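Organic hydroperoxide resistance protein (Elizabethkingia anophelis NUHP1, PDB 6D9N) confers resistance to organic hydroperoxides, probably by reducing them to alcohols with a reactive pair of cysteines, as in the OsmC/Ohr family. Local coordinates at the interface of chains A and B. Sequence-based numbering; all coordinates share one arbitrary frame. Chains: chain A/B, Organic hydroperoxide resistance protein.

Contact 1: the interface of chains A and B. Residues chain A 49, 51-52, 56; chain B 29, 31, 33-34.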
loop_
_atom_site.group_PDB
_atom_site.type_symbol
_atom_site.label_atom_id
_atom_site.label_comp_id
_atom_site.label_asym_id
_atom_site.label_seq_id
_atom_site.Cartn_x
_atom_site.Cartn_y
_atom_site.Cartn_z
ATOM N N ASP A 49 -10.166 -0.100 -17.570
ATOM C CA ASP A 49 -9.332 0.607 -16.602
ATOM C C ASP A 49 -10.149 1.546 -15.723
ATOM O O ASP A 49 -9.628 2.558 -15.247
ATOM C CB ASP A 49 -8.216 1.370 -17.317
ATOM C CG ASP A 49 -7.168 0.451 -17.935
ATOM O OD1 ASP A 49 -6.617 -0.399 -17.217
ATOM O OD2 ASP A 49 -6.880 0.592 -19.149
ATOM N N TYR A 51 -11.517 0.826 -12.736
ATOM C CA TYR A 51 -11.558 0.446 -11.331
ATOM C C TYR A 51 -10.200 0.541 -10.642
ATOM O O TYR A 51 -9.137 0.394 -11.252
ATOM C CB TYR A 51 -12.100 -0.988 -11.162
ATOM C CG TYR A 51 -13.602 -1.086 -11.458
ATOM C CD1 TYR A 51 -14.065 -1.150 -12.755
ATOM C CD2 TYR A 51 -14.541 -1.085 -10.425
ATOM C CE1 TYR A 51 -15.458 -1.237 -13.036
ATOM C CE2 TYR A 51 -15.902 -1.159 -10.674
ATOM C CZ TYR A 51 -16.360 -1.223 -11.985
ATOM O OH TYR A 51 -17.710 -1.283 -12.257
ATOM N N ALA A 52 -10.249 0.723 -9.329
ATOM C CA ALA A 52 -9.061 0.608 -8.512
ATOM C C ALA A 52 -8.537 -0.831 -8.534
ATOM O O ALA A 52 -9.201 -1.778 -8.970
ATOM C CB ALA A 52 -9.416 1.027 -7.094
ATOM N N MET A 56 -2.689 0.307 -7.561
ATOM C CA MET A 56 -3.096 1.701 -7.453
ATOM C C MET A 56 -3.207 2.153 -5.995
ATOM O O MET A 56 -2.820 3.286 -5.648
ATOM C CB MET A 56 -4.450 1.886 -8.175
ATOM C CG MET A 56 -4.869 3.374 -8.280
ATOM S SD MET A 56 -6.554 3.565 -8.908
ATOM C CE MET A 56 -6.377 2.945 -10.594
ATOM N N SER B 29 -5.096 9.189 -8.259
ATOM C CA SER B 29 -4.438 8.328 -9.249
ATOM C C SER B 29 -4.324 9.070 -10.589
ATOM O O SER B 29 -5.071 10.016 -10.872
ATOM C CB SER B 29 -5.204 7.007 -9.420
ATOM O OG SER B 29 -6.469 7.237 -9.970
ATOM N N ASN B 31 -5.260 8.431 -13.469
ATOM C CA ASN B 31 -6.446 8.356 -14.295
ATOM C C ASN B 31 -7.692 8.853 -13.564
ATOM O O ASN B 31 -8.793 8.744 -14.104
ATOM C CB ASN B 31 -6.623 6.920 -14.829
ATOM C CG ASN B 31 -6.739 5.886 -13.725
ATOM O OD1 ASN B 31 -6.851 6.221 -12.525
ATOM N ND2 ASN B 31 -6.720 4.591 -14.130
ATOM N N VAL B 33 -9.360 7.618 -11.159
ATOM C CA VAL B 33 -10.247 6.592 -10.616
ATOM C C VAL B 33 -10.290 6.650 -9.095
ATOM O O VAL B 33 -11.345 6.403 -8.485
ATOM C CB VAL B 33 -9.781 5.222 -11.115
ATOM C CG1 VAL B 33 -10.473 4.106 -10.312
ATOM C CG2 VAL B 33 -10.115 5.106 -12.576
ATOM N N LEU B 34 -9.153 6.959 -8.459
ATOM C CA LEU B 34 -9.060 7.166 -7.018
ATOM C C LEU B 34 -8.719 8.642 -6.785
ATOM O O LEU B 34 -7.746 9.145 -7.354
ATOM C CB LEU B 34 -7.972 6.238 -6.440
ATOM C CG LEU B 34 -7.596 6.223 -4.969
ATOM C CD1 LEU B 34 -6.947 4.878 -4.549
ATOM C CD2 LEU B 34 -6.632 7.372 -4.620
HETATM O O HOH W 1 -7.832 1.821 -13.286
#
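A:Met56 reaches from helix 54-77 into the turn of chain B that follows strand 25-29. Its CB carries CG out anti to the backbone N (chi1 -172°), and CG passes B:Ser29 CB at 3.8 Å. The thioether SD lies against that same B:Ser29 CB at 3.7 Å and against the CB of B:Leu34. There the chain bends (chi3 -66°), bringing the methyl CE head-on to the amide of B:Asn31, nearly in its plane and close to both OD1 (3.8 Å from CE) and ND2. Methionine suits a place lined by mixed groups, since its flexible, polarisable chain can follow an uneven surface.

The turn that receives it is braced from within. B:Asn31 OD1 accepts a hydrogen bond from B:Ser29 OG at 2.8 Å, roughly in line with the carbonyl bond, and another from the backbone N of B:Val33, which lies above the carbonyl plane. B:Ser29 OG in turn accepts one from the backbone N of B:Leu34, almost straight (174° at H). With OD1 so held, the amide turns ND2 towards chain A, where a water 3.1 Å from ND2 links it to the backbone O atoms of A:Asp49 and A:Tyr51. Beside this bridge the branched B:Val33 lays CG1 over the A:Tyr51-A:Ala52 peptide, 3.5 Å from A:Ala52 N, and turns CG2 towards A:Asp49 O. The site thus joins the turn between strands 25-29 and 35-38 of chain B to the loop leading into helix 54-77 of chain A.

Contact 2: the interface of chains A and B. Residues chain A 133-135; chain B 134-135, 138-139.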
loop_
_atom_site.group_PDB
_atom_site.type_symbol
_atom_site.label_atom_id
_atom_site.label_comp_id
_atom_site.label_asym_id
_atom_site.label_seq_id
_atom_site.Cartn_x
_atom_site.Cartn_y
_atom_site.Cartn_z
ATOM N N ASN A 133 10.282 2.077 4.954
ATOM C CA ASN A 133 10.886 1.158 5.915
ATOM C C ASN A 133 10.380 -0.264 5.709
ATOM O O ASN A 133 11.135 -1.233 5.874
ATOM C CB ASN A 133 10.634 1.659 7.349
ATOM C CG ASN A 133 11.450 2.899 7.653
ATOM O OD1 ASN A 133 12.600 2.996 7.234
ATOM N ND2 ASN A 133 10.856 3.874 8.322
ATOM N N ALA A 134 9.106 -0.405 5.338
ATOM C CA ALA A 134 8.510 -1.734 5.214
ATOM C C ALA A 134 9.027 -2.486 3.991
ATOM O O ALA A 134 9.052 -3.732 3.990
ATOM C CB ALA A 134 6.986 -1.646 5.118
ATOM N N THR A 135 9.424 -1.766 2.929
ATOM C CA THR A 135 9.736 -2.399 1.646
ATOM C C THR A 135 11.217 -2.382 1.324
ATOM O O THR A 135 11.627 -2.956 0.316
ATOM C CB THR A 135 8.938 -1.746 0.512
ATOM O OG1 THR A 135 9.295 -0.363 0.389
ATOM C CG2 THR A 135 7.432 -1.879 0.748
ATOM N N ALA B 134 6.781 -7.747 -0.926
ATOM C CA ALA B 134 7.442 -6.456 -0.690
ATOM C C ALA B 134 7.831 -6.254 0.770
ATOM O O ALA B 134 8.726 -5.449 1.061
ATOM C CB ALA B 134 6.500 -5.326 -1.127
ATOM N N THR B 135 7.134 -6.901 1.704
ATOM C CA THR B 135 7.303 -6.622 3.133
ATOM C C THR B 135 8.048 -7.707 3.893
ATOM O O THR B 135 8.435 -7.472 5.047
ATOM C CB THR B 135 5.945 -6.377 3.823
ATOM O OG1 THR B 135 5.077 -7.504 3.647
ATOM C CG2 THR B 135 5.309 -5.077 3.299
ATOM N N ASN B 138 11.047 -7.527 6.692
ATOM C CA ASN B 138 11.121 -6.196 7.304
ATOM C C ASN B 138 10.121 -6.004 8.438
ATOM O O ASN B 138 10.533 -5.658 9.543
ATOM C CB ASN B 138 10.948 -5.109 6.243
ATOM C CG ASN B 138 12.135 -5.011 5.334
ATOM O OD1 ASN B 138 13.267 -5.273 5.744
ATOM N ND2 ASN B 138 11.906 -4.573 4.113
ATOM N N ILE B 139 8.823 -6.215 8.196
ATOM C CA ILE B 139 7.795 -5.966 9.211
ATOM C C ILE B 139 7.177 -7.284 9.661
ATOM O O ILE B 139 7.291 -8.321 8.996
ATOM C CB ILE B 139 6.678 -5.008 8.731
ATOM C CG1 ILE B 139 5.836 -5.723 7.659
ATOM C CG2 ILE B 139 7.221 -3.623 8.373
ATOM C CD1 ILE B 139 4.710 -4.879 7.065
#
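The side-chain amide of B:Asn138 donates through ND2 to the backbone carbonyl of A:Ala134, at 3.0 Å from its O and 157° at the hydrogen. The acceptor lies close to the amide plane of the asparagine, so the N-H points well at it; seen from the carbonyl, however, the donor stands above the plane of the C=O, 64° out of it. The backbone sets CB beside this oxygen, 3.3 Å from B:Asn138 CB to A:Ala134 O, and with CG turned anti to the carbonyl carbon (chi1 -71°) ND2 reaches it as well. Asparagine fits here because its short side chain ends in an N-H donor that can meet a main-chain acceptor at the end of helix 130-135.

Next to the amide, B:Ile139 presents its CG2 branch to A:Ala134, 3.8 Å from the CB methyl. A small residue lets the partner chain come near the helix backbone, while the branched isoleucine supplies a methyl to cover that side.

The two copies of helix 130-135 also meet directly at their C-terminal ends. The carbonyl of B:Ala134 points its oxygen at A:Thr135, 3.3 Å from O to CA, while B:Thr135 in turn brings its CA to 3.5 Å from A:Ala134 O. Beta-branched threonine suits this place by offering an apolar branch to the partner beside its hydroxyl. A:Thr135 CG2, anti to its carbonyl carbon, stops 4.0 Å from B:Ala134 CB.

Contact 1 and contact 2 lie about 24 Å apart, measured between the centres of their C-alpha atoms, and share no residue. Contact 1 draws on the end of strand 25-29 and the turn after it in one chain, and on the loop before helix 54-77 and its first turn in the other, whereas contact 2 draws on helix 130-135 and the segment leading into strand 141-146. Early and late parts of the sequence therefore hold the same partner, tying the chains together at well-separated points. Because the interface is two-fold symmetric, each contact has a twin, in keeping with the intertwined dimer typical of OsmC/Ohr proteins.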